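Local atomic coordinates of uncharacterized protein (Staphylococcus aureus subsp. aureus, PDB entry 3H04), a protein that is of unknown function but has the fold of the alpha/beta-hydrolases and is probably a serine hydrolase of the feruloyl-esterase-like kind. Residues 17-21 with 88-93; 29-35 with 97-103; 216-222 with 242-248. All blocks are in the same frame, centred on the assembly; numbering follows the deposited sequence.

Contact 1 of 3, residues 17-21 with 88-93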
loop_
_atom_site.group_PDB
_atom_site.type_symbol
_atom_site.label_atom_id
_atom_site.label_comp_id
_atom_site.label_asym_id
_atom_site.label_seq_id
_atom_site.Cartn_x
_atom_site.Cartn_y
_atom_site.Cartn_z
ATOM N N PRO A 17 -7.143 3.124 -14.122
ATOM C CA PRO A 17 -6.178 4.128 -14.572
ATOM C C PRO A 17 -4.858 3.972 -13.835
ATOM O O PRO A 17 -4.834 3.460 -12.717
ATOM C CB PRO A 17 -6.825 5.471 -14.164
ATOM C CG PRO A 17 -7.758 5.071 -12.980
ATOM C CD PRO A 17 -8.275 3.714 -13.372
ATOM N N TYR A 18 -3.771 4.340 -14.495
ATOM C CA TYR A 18 -2.511 4.545 -13.828
ATOM C C TYR A 18 -1.785 5.696 -14.500
ATOM O O TYR A 18 -2.071 5.997 -15.664
ATOM C CB TYR A 18 -1.659 3.278 -13.714
ATOM C CG TYR A 18 -1.107 2.698 -14.985
ATOM C CD1 TYR A 18 0.127 3.114 -15.487
ATOM C CD2 TYR A 18 -1.812 1.714 -15.685
ATOM C CE1 TYR A 18 0.656 2.566 -16.656
ATOM C CE2 TYR A 18 -1.295 1.176 -16.863
ATOM C CZ TYR A 18 -0.056 1.605 -17.315
ATOM O OH TYR A 18 0.441 1.038 -18.425
ATOM N N THR A 19 -0.949 6.377 -13.716
ATOM C CA THR A 19 -0.126 7.501 -14.150
ATOM C C THR A 19 1.349 7.175 -14.001
ATOM O O THR A 19 1.785 6.500 -13.047
ATOM C CB THR A 19 -0.385 8.798 -13.351
ATOM O OG1 THR A 19 0.037 8.597 -11.984
ATOM C CG2 THR A 19 -1.854 9.151 -13.369
ATOM N N ILE A 20 2.123 7.630 -14.971
ATOM C CA ILE A 20 3.561 7.515 -14.928
ATOM C C ILE A 20 4.105 8.924 -14.906
ATOM O O ILE A 20 3.774 9.743 -15.784
ATOM C CB ILE A 20 4.132 6.781 -16.168
ATOM C CG1 ILE A 20 3.545 5.362 -16.267
ATOM C CG2 ILE A 20 5.700 6.785 -16.159
ATOM C CD1 ILE A 20 4.282 4.476 -17.264
ATOM N N ILE A 21 4.936 9.206 -13.901
ATOM C CA ILE A 21 5.733 10.419 -13.879
ATOM C C ILE A 21 7.152 10.003 -14.206
ATOM O O ILE A 21 7.717 9.156 -13.494
ATOM C CB ILE A 21 5.739 11.070 -12.469
ATOM C CG1 ILE A 21 4.366 11.651 -12.135
ATOM C CG2 ILE A 21 6.872 12.179 -12.396
ATOM C CD1 ILE A 21 4.036 11.671 -10.658
ATOM N N ALA A 88 0.807 -5.045 -16.538
ATOM C CA ALA A 88 0.773 -4.077 -17.630
ATOM C C ALA A 88 1.939 -3.103 -17.475
ATOM O O ALA A 88 2.595 -2.771 -18.435
ATOM C CB ALA A 88 -0.547 -3.350 -17.665
ATOM N N ILE A 89 2.234 -2.677 -16.254
ATOM C CA ILE A 89 3.392 -1.784 -16.030
ATOM C C ILE A 89 4.713 -2.494 -16.241
ATOM O O ILE A 89 5.582 -1.947 -16.925
ATOM C CB ILE A 89 3.355 -1.111 -14.610
ATOM C CG1 ILE A 89 2.103 -0.252 -14.473
ATOM C CG2 ILE A 89 4.668 -0.263 -14.345
ATOM C CD1 ILE A 89 1.513 -0.196 -12.976
ATOM N N GLN A 90 4.885 -3.690 -15.667
ATOM C CA GLN A 90 6.136 -4.435 -15.834
ATOM C C GLN A 90 6.466 -4.686 -17.318
ATOM O O GLN A 90 7.608 -4.504 -17.719
ATOM C CB GLN A 90 6.150 -5.773 -15.084
ATOM C CG GLN A 90 7.545 -6.475 -15.081
ATOM C CD GLN A 90 7.754 -7.509 -13.938
ATOM O OE1 GLN A 90 6.879 -8.362 -13.667
ATOM N NE2 GLN A 90 8.935 -7.454 -13.289
ATOM N N SER A 91 5.484 -5.078 -18.139
ATOM C CA SER A 91 5.788 -5.330 -19.557
ATOM C C SER A 91 6.378 -4.074 -20.227
ATOM O O SER A 91 7.203 -4.182 -21.135
ATOM C CB SER A 91 4.542 -5.802 -20.316
ATOM O OG SER A 91 3.573 -4.795 -20.304
ATOM N N GLN A 92 5.975 -2.894 -19.754
ATOM C CA GLN A 92 6.458 -1.608 -20.276
ATOM C C GLN A 92 7.885 -1.203 -19.819
ATOM O O GLN A 92 8.436 -0.205 -20.287
ATOM C CB GLN A 92 5.458 -0.558 -19.826
ATOM C CG GLN A 92 5.527 0.799 -20.460
ATOM C CD GLN A 92 4.248 1.558 -20.166
ATOM O OE1 GLN A 92 3.360 1.025 -19.512
ATOM N NE2 GLN A 92 4.146 2.795 -20.638
ATOM N N TYR A 93 8.453 -1.971 -18.891
ATOM C CA TYR A 93 9.782 -1.752 -18.336
ATOM C C TYR A 93 10.502 -3.092 -18.375
ATOM O O TYR A 93 10.990 -3.570 -17.368
ATOM C CB TYR A 93 9.680 -1.254 -16.891
ATOM C CG TYR A 93 9.180 0.163 -16.771
ATOM C CD1 TYR A 93 10.062 1.238 -16.838
ATOM C CD2 TYR A 93 7.826 0.432 -16.610
ATOM C CE1 TYR A 93 9.614 2.531 -16.751
ATOM C CE2 TYR A 93 7.365 1.737 -16.510
ATOM C CZ TYR A 93 8.270 2.783 -16.578
ATOM O OH TYR A 93 7.822 4.065 -16.461
#

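Contact 2 of 3, residues 29-35 with 97-103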
loop_
_atom_site.group_PDB
_atom_site.type_symbol
_atom_site.label_atom_id
_atom_site.label_comp_id
_atom_site.label_asym_id
_atom_site.label_seq_id
_atom_site.Cartn_x
_atom_site.Cartn_y
_atom_site.Cartn_z
ATOM N N LYS A 29 16.855 4.986 -13.831
ATOM C CA LYS A 29 17.545 3.890 -13.146
ATOM C C LYS A 29 16.596 2.722 -12.826
ATOM O O LYS A 29 17.048 1.613 -12.522
ATOM C CB LYS A 29 18.174 4.385 -11.841
ATOM C CG LYS A 29 19.412 5.271 -11.984
ATOM C CD LYS A 29 20.125 5.339 -10.623
ATOM C CE LYS A 29 21.251 6.346 -10.572
ATOM N NZ LYS A 29 20.775 7.712 -10.207
ATOM N N GLY A 30 15.286 2.985 -12.863
ATOM C CA GLY A 30 14.292 1.993 -12.459
ATOM C C GLY A 30 12.867 2.540 -12.397
ATOM O O GLY A 30 12.626 3.722 -12.577
ATOM N N VAL A 31 11.927 1.652 -12.126
ATOM C CA VAL A 31 10.539 2.016 -12.039
ATOM C C VAL A 31 10.076 1.654 -10.636
ATOM O O VAL A 31 10.328 0.536 -10.143
ATOM C CB VAL A 31 9.706 1.276 -13.127
ATOM C CG1 VAL A 31 9.995 -0.198 -13.106
ATOM C CG2 VAL A 31 8.202 1.451 -12.910
ATOM N N ILE A 32 9.432 2.629 -10.010
ATOM C CA ILE A 32 8.833 2.479 -8.702
ATOM C C ILE A 32 7.317 2.424 -8.936
ATOM O O ILE A 32 6.716 3.424 -9.316
ATOM C CB ILE A 32 9.150 3.679 -7.805
ATOM C CG1 ILE A 32 10.660 3.863 -7.647
ATOM C CG2 ILE A 32 8.466 3.483 -6.395
ATOM C CD1 ILE A 32 11.063 5.254 -7.149
ATOM N N VAL A 33 6.717 1.281 -8.649
ATOM C CA VAL A 33 5.268 1.128 -8.698
ATOM C C VAL A 33 4.660 1.443 -7.349
ATOM O O VAL A 33 4.839 0.692 -6.390
ATOM C CB VAL A 33 4.863 -0.314 -9.100
ATOM C CG1 VAL A 33 3.310 -0.415 -9.217
ATOM C CG2 VAL A 33 5.601 -0.740 -10.430
ATOM N N TYR A 34 3.907 2.543 -7.297
ATOM C CA TYR A 34 3.401 3.086 -6.055
ATOM C C TYR A 34 1.956 2.649 -5.803
ATOM O O TYR A 34 1.110 2.804 -6.673
ATOM C CB TYR A 34 3.500 4.604 -6.032
ATOM C CG TYR A 34 2.768 5.199 -4.855
ATOM C CD1 TYR A 34 3.257 5.040 -3.567
ATOM C CD2 TYR A 34 1.566 5.903 -5.027
ATOM C CE1 TYR A 34 2.579 5.522 -2.479
ATOM C CE2 TYR A 34 0.895 6.405 -3.952
ATOM C CZ TYR A 34 1.414 6.230 -2.664
ATOM O OH TYR A 34 0.749 6.697 -1.550
ATOM N N ILE A 35 1.703 2.125 -4.590
ATOM C CA ILE A 35 0.383 1.678 -4.207
ATOM C C ILE A 35 -0.028 2.424 -2.951
ATOM O O ILE A 35 0.601 2.282 -1.856
ATOM C CB ILE A 35 0.334 0.146 -4.022
ATOM C CG1 ILE A 35 0.975 -0.556 -5.219
ATOM C CG2 ILE A 35 -1.121 -0.302 -3.773
ATOM C CD1 ILE A 35 0.762 -2.041 -5.286
ATOM N N PRO A 97 15.123 -2.202 -13.780
ATOM C CA PRO A 97 14.825 -2.551 -12.387
ATOM C C PRO A 97 13.447 -2.067 -12.004
ATOM O O PRO A 97 13.059 -0.991 -12.425
ATOM C CB PRO A 97 15.891 -1.790 -11.595
ATOM C CG PRO A 97 17.089 -1.729 -12.597
ATOM C CD PRO A 97 16.377 -1.431 -13.887
ATOM N N ILE A 98 12.730 -2.854 -11.218
ATOM C CA ILE A 98 11.369 -2.497 -10.810
ATOM C C ILE A 98 11.188 -2.730 -9.296
ATOM O O ILE A 98 11.667 -3.735 -8.745
ATOM C CB ILE A 98 10.331 -3.228 -11.724
ATOM C CG1 ILE A 98 8.913 -2.726 -11.497
ATOM C CG2 ILE A 98 10.433 -4.743 -11.595
ATOM C CD1 ILE A 98 7.946 -3.078 -12.669
ATOM N N PHE A 99 10.511 -1.774 -8.647
ATOM C CA PHE A 99 10.241 -1.791 -7.230
ATOM C C PHE A 99 8.759 -1.529 -6.929
ATOM O O PHE A 99 8.077 -0.815 -7.682
ATOM C CB PHE A 99 11.069 -0.689 -6.561
ATOM C CG PHE A 99 12.546 -0.778 -6.880
ATOM C CD1 PHE A 99 13.367 -1.569 -6.119
ATOM C CD2 PHE A 99 13.084 -0.113 -7.977
ATOM C CE1 PHE A 99 14.717 -1.679 -6.414
ATOM C CE2 PHE A 99 14.395 -0.226 -8.273
ATOM C CZ PHE A 99 15.222 -0.989 -7.483
ATOM N N THR A 100 8.306 -2.037 -5.791
ATOM C CA THR A 100 6.976 -1.682 -5.267
ATOM C C THR A 100 7.168 -0.810 -4.032
ATOM O O THR A 100 8.091 -1.014 -3.223
ATOM C CB THR A 100 6.100 -2.902 -5.001
ATOM O OG1 THR A 100 6.752 -3.822 -4.090
ATOM C CG2 THR A 100 5.784 -3.639 -6.358
ATOM N N PHE A 101 6.338 0.212 -3.931
ATOM C CA PHE A 101 6.386 1.186 -2.854
ATOM C C PHE A 101 4.955 1.323 -2.442
ATOM O O PHE A 101 4.147 1.758 -3.261
ATOM C CB PHE A 101 6.965 2.517 -3.348
ATOM C CG PHE A 101 6.781 3.664 -2.380
ATOM C CD1 PHE A 101 6.663 3.435 -1.026
ATOM C CD2 PHE A 101 6.711 4.970 -2.848
ATOM C CE1 PHE A 101 6.536 4.480 -0.111
ATOM C CE2 PHE A 101 6.535 6.036 -1.954
ATOM C CZ PHE A 101 6.469 5.801 -0.589
ATOM N N GLY A 102 4.628 0.893 -1.218
ATOM C CA GLY A 102 3.297 1.095 -0.653
ATOM C C GLY A 102 3.318 1.789 0.693
ATOM O O GLY A 102 4.339 1.795 1.427
ATOM N N ARG A 103 2.190 2.402 1.021
ATOM C CA ARG A 103 1.952 2.988 2.321
ATOM C C ARG A 103 0.741 2.317 2.873
ATOM O O ARG A 103 -0.296 2.218 2.202
ATOM C CB ARG A 103 1.774 4.511 2.250
ATOM C CG ARG A 103 2.996 5.168 1.587
ATOM C CD ARG A 103 3.105 6.637 1.721
ATOM N NE ARG A 103 1.953 7.354 1.146
ATOM C CZ ARG A 103 1.698 8.660 1.309
ATOM N NH1 ARG A 103 2.486 9.427 2.038
ATOM N NH2 ARG A 103 0.646 9.206 0.717
#

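Contact 3 of 3, residues 216-222 with 242-248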
loop_
_atom_site.group_PDB
_atom_site.type_symbol
_atom_site.label_atom_id
_atom_site.label_comp_id
_atom_site.label_asym_id
_atom_site.label_seq_id
_atom_site.Cartn_x
_atom_site.Cartn_y
_atom_site.Cartn_z
ATOM N N HIS A 216 8.358 2.791 10.012
ATOM C CA HIS A 216 7.222 2.515 10.840
ATOM C C HIS A 216 7.357 3.185 12.205
ATOM O O HIS A 216 8.382 3.145 12.747
ATOM C CB HIS A 216 7.079 1.010 10.976
ATOM C CG HIS A 216 5.698 0.545 11.289
ATOM N ND1 HIS A 216 5.199 -0.643 10.835
ATOM C CD2 HIS A 216 4.725 1.099 12.036
ATOM C CE1 HIS A 216 3.974 -0.798 11.280
ATOM N NE2 HIS A 216 3.664 0.246 12.008
ATOM N N CYS A 217 6.334 3.866 12.689
ATOM C CA CYS A 217 6.371 4.498 14.005
ATOM C C CYS A 217 6.186 3.475 15.095
ATOM O O CYS A 217 5.265 2.627 15.016
ATOM C CB CYS A 217 5.242 5.505 14.130
ATOM S SG CYS A 217 5.493 6.919 13.019
ATOM N N ASN A 218 6.999 3.555 16.147
ATOM C CA ASN A 218 6.784 2.597 17.226
ATOM C C ASN A 218 5.421 2.683 17.885
ATOM O O ASN A 218 4.953 1.676 18.371
ATOM C CB ASN A 218 7.888 2.633 18.309
ATOM C CG ASN A 218 8.311 4.002 18.651
ATOM O OD1 ASN A 218 7.519 4.958 18.604
ATOM N ND2 ASN A 218 9.570 4.131 19.032
ATOM N N GLY A 219 4.809 3.870 17.906
ATOM C CA GLY A 219 3.531 4.085 18.585
ATOM C C GLY A 219 2.368 4.112 17.586
ATOM O O GLY A 219 1.315 4.682 17.872
ATOM N N ASP A 220 2.542 3.452 16.437
ATOM C CA ASP A 220 1.466 3.414 15.410
ATOM C C ASP A 220 0.239 2.739 15.988
ATOM O O ASP A 220 0.318 1.611 16.459
ATOM C CB ASP A 220 1.940 2.629 14.218
ATOM C CG ASP A 220 1.048 2.785 13.008
ATOM O OD1 ASP A 220 -0.182 2.941 13.150
ATOM O OD2 ASP A 220 1.613 2.717 11.905
ATOM N N TYR A 221 -0.855 3.489 15.999
ATOM C CA TYR A 221 -2.157 3.061 16.541
ATOM C C TYR A 221 -3.033 2.294 15.518
ATOM O O TYR A 221 -4.044 1.707 15.897
ATOM C CB TYR A 221 -2.955 4.308 17.009
ATOM C CG TYR A 221 -3.049 5.387 15.926
ATOM C CD1 TYR A 221 -3.955 5.268 14.863
ATOM C CD2 TYR A 221 -2.205 6.488 15.936
ATOM C CE1 TYR A 221 -4.008 6.190 13.888
ATOM C CE2 TYR A 221 -2.248 7.434 14.940
ATOM C CZ TYR A 221 -3.164 7.284 13.921
ATOM O OH TYR A 221 -3.213 8.207 12.911
ATOM N N ASP A 222 -2.640 2.287 14.244
ATOM C CA ASP A 222 -3.439 1.705 13.155
ATOM C C ASP A 222 -2.904 0.316 12.707
ATOM O O ASP A 222 -3.663 -0.674 12.620
ATOM C CB ASP A 222 -3.437 2.686 11.974
ATOM C CG ASP A 222 -4.295 2.182 10.777
ATOM O OD1 ASP A 222 -5.458 2.582 10.629
ATOM O OD2 ASP A 222 -3.786 1.385 9.973
ATOM N N ARG A 242 12.699 3.179 12.446
ATOM C CA ARG A 242 11.778 2.933 13.534
ATOM C C ARG A 242 11.572 4.320 14.145
ATOM O O ARG A 242 12.382 4.808 14.932
ATOM C CB ARG A 242 12.420 1.924 14.496
ATOM C CG ARG A 242 11.479 1.202 15.362
ATOM C CD ARG A 242 12.174 0.411 16.511
ATOM N NE ARG A 242 11.075 0.105 17.394
ATOM C CZ ARG A 242 10.324 -0.973 17.318
ATOM N NH1 ARG A 242 10.687 -2.008 16.565
ATOM N NH2 ARG A 242 9.294 -1.072 18.133
ATOM N N VAL A 243 10.499 4.970 13.740
ATOM C CA VAL A 243 10.248 6.365 14.075
ATOM C C VAL A 243 9.579 6.453 15.444
ATOM O O VAL A 243 8.607 5.752 15.709
ATOM C CB VAL A 243 9.395 7.016 12.985
ATOM C CG1 VAL A 243 9.022 8.486 13.343
ATOM C CG2 VAL A 243 10.136 6.933 11.655
ATOM N N ASN A 244 10.143 7.290 16.322
ATOM C CA ASN A 244 9.700 7.400 17.708
ATOM C C ASN A 244 8.564 8.418 17.819
ATOM O O ASN A 244 8.711 9.494 18.391
ATOM C CB ASN A 244 10.880 7.744 18.635
ATOM C CG ASN A 244 10.490 7.735 20.116
ATOM O OD1 ASN A 244 9.753 6.841 20.595
ATOM N ND2 ASN A 244 10.978 8.729 20.844
ATOM N N LYS A 245 7.416 8.052 17.270
ATOM C CA LYS A 245 6.228 8.894 17.320
ATOM C C LYS A 245 5.037 8.000 17.509
ATOM O O LYS A 245 5.071 6.812 17.150
ATOM C CB LYS A 245 6.049 9.663 16.007
ATOM C CG LYS A 245 7.151 10.654 15.698
ATOM C CD LYS A 245 6.940 11.305 14.337
ATOM C CE LYS A 245 7.919 12.459 14.136
ATOM N NZ LYS A 245 7.694 13.131 12.829
ATOM N N ASN A 246 3.954 8.586 18.002
ATOM C CA ASN A 246 2.705 7.881 18.172
ATOM C C ASN A 246 1.831 8.251 16.997
ATOM O O ASN A 246 0.795 8.846 17.173
ATOM C CB ASN A 246 2.038 8.241 19.496
ATOM C CG ASN A 246 2.840 7.758 20.678
ATOM O OD1 ASN A 246 3.519 6.747 20.586
ATOM N ND2 ASN A 246 2.800 8.493 21.782
ATOM N N GLU A 247 2.295 7.926 15.794
ATOM C CA GLU A 247 1.607 8.292 14.555
ATOM C C GLU A 247 1.553 7.086 13.641
ATOM O O GLU A 247 2.212 6.065 13.913
ATOM C CB GLU A 247 2.375 9.413 13.864
ATOM C CG GLU A 247 2.341 10.756 14.594
ATOM C CD GLU A 247 3.149 11.826 13.875
ATOM O OE1 GLU A 247 3.348 11.695 12.661
ATOM O OE2 GLU A 247 3.585 12.806 14.510
ATOM N N HIS A 248 0.745 7.171 12.580
ATOM C CA HIS A 248 0.682 6.090 11.574
ATOM C C HIS A 248 1.412 6.665 10.369
ATOM O O HIS A 248 2.598 6.353 10.153
ATOM C CB HIS A 248 -0.796 5.678 11.295
ATOM C CG HIS A 248 -0.979 4.676 10.176
ATOM N ND1 HIS A 248 -0.278 3.483 10.103
ATOM C CD2 HIS A 248 -1.745 4.727 9.051
ATOM C CE1 HIS A 248 -0.665 2.813 9.025
ATOM N NE2 HIS A 248 -1.540 3.555 8.366
HETATM O O HOH W 1 3.879 4.239 11.310
HETATM O O HOH W 2 -0.966 9.418 12.323
#

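Contact 1 of 3, residues 17-21 with 88-93
Ile89 lays its CG1 over one face of the Tyr18 ring, 4.0 Å from the ring centroid and 15° off the ring normal, a CH-pi contact displaced toward the ring atom CE1. This is the tight, buried part of the contact. Tyr18 has CG wedged between its own backbone N and carbonyl carbon (chi1 67°), and its ring runs out from the strand past Ile89, the two side chains sliding by each other in opposite directions. Ile89 also packs against Ile63 and Val33 of the sheet, while the Tyr18 ring lies nearly parallel to that of Tyr6 on strand 4-9.

At Gln92, which is partly exposed, the grip becomes looser and polar. The phenol OH of Tyr18 donates to Gln92 OE1 at 3.1 Å, in the carbonyl plane of an amide turned 67° from the ring. Gln92 reaches it with an extended chain, and its NE2 stays 3.8 Å from Ile20 CD1.

Buried Ile20 separately meets Tyr93, whose hydroxyl oxygen OH lies 3.5 Å from Ile20 CG2; that hydroxyl is itself hydrogen-bonded to Asp61.

Strand 15-21 thus presents alternate residues, Tyr18 and Ile20, to the C-terminal part of helix 75-91 and to residues Gln92 and Tyr93: helix-on-sheet packing, here at the antiparallel end of the central sheet of an alpha/beta-hydrolase fold.

Contact 2 of 3, residues 29-35 with 97-103
The phenol oxygen of Tyr34 is held by two groups, Arg103 and Asp47: Arg103 NE donates to Tyr34 OH at 3.0 Å, through a bent bond (137° at the hydrogen), and Asp47, outside the two strands, is the stronger partner. The oxygen sits at the edge of the guanidinium, 27° out of its plane. Arg103 crosses the end of the Tyr34 ring at a slant, its chain bent at chi3 to bring NE to the oxygen. NH1 of Arg103 forms a salt bridge with Asp251.

Beside this pair Tyr34 CD1 comes over one face of the Phe101 ring, 3.5 Å from Phe101 CD2, with the ring planes inclined at 55°. Ile32 CG2 meets Phe101 CB at 3.5 Å, continuing the same apolar face, which helix 256-273 covers through Leu269 and Tyr262. Val31, Val33, Ile35 and Ile98 point to the other face, against helix 75-91; there Val33 CG2 meets Ile98 CD1 at 4.0 Å.

The backbones are joined by a parallel ladder in which Val31, Val33 and Ile35 bond alternately to Pro97, Phe99, Phe101 and Arg103. Its shortest rung runs from Val33 N to Phe99 O at 2.7 Å and is nearly straight; the last, from Arg103 N to Ile35 O, stretches to 3.3 Å. These are neighbouring central strands of the alpha/beta-hydrolase sheet, and strand 98-103 leads into what is probably the nucleophile elbow, the Gly-x-Ser-x-Gly turn that begins at Gly102.

Contact 3 of 3, residues 216-222 with 242-248
His248 ND1 donates to Asp220 OD2 at 2.7 Å in an almost perfectly straight bond, 178° at the hydrogen. The carboxylate oxygen lies in the imidazole plane and uses its syn lone pair, although the two planes are 58° apart. On one face of the imidazole rests Asp222, with CB 3.7 Å from the ring centroid in a CH-pi contact. The other ring nitrogen, NE2, is hydrogen-bonded to Ser104, so His248 links Asp220 to that serine in a geometry consistent with a Ser-His-Asp triad.

The next shell holds the acid in place. Asp220 OD1 accepts from Asp222 N at 2.8 Å, closing an Asx turn, and also from Val223 N. A water donates to Asp220 OD2 and to His248 O and accepts from Cys217 N, tying the acid to both backbones. A second water joins Tyr221 OH to His248 N.

Farther out, the turn from Cys217 to Asp220 is fastened to the histidine loop. Asn218 N bonds to Val243 O at 2.8 Å, and Gly219 N to Lys245 O at 3.0 Å. Asn218 CG, held between backbone N and carbonyl carbon (chi1 41°), brings ND2 within 3.1 Å of Asn244 OD1, the two amides almost perpendicular. Cys217 SG packs 3.9 Å from Val243 CG1.

Both loops leave the carboxyl ends of parallel strands 212-217 and 238-243, the latter at the edge of the sheet; helix 226-232 connects the two strands as a beta-alpha-beta unit.

In the fold
All three contacts reach one mixed sheet. Contacts 1 and 2 are about 10 Å apart between centres and touch: Ile89 CG2 lies 4.1 Å from Val33 CG2, and Tyr93 CE2 3.7 Å from Val31 CG2. Contact 3 lies toward the other edge, about 32 Å from contact 1 and about 23 Å from contact 2 between centres. The probable active site is made where contacts 2 and 3 approach each other, their nearest atoms about 6 Å apart, contact 3 giving His248 and Asp220 and strand 98-103 leading to Ser104. Contact 1, across the chain's centre from contact 3, is remote from that site, its nearest atoms about 21 Å from those of contact 3.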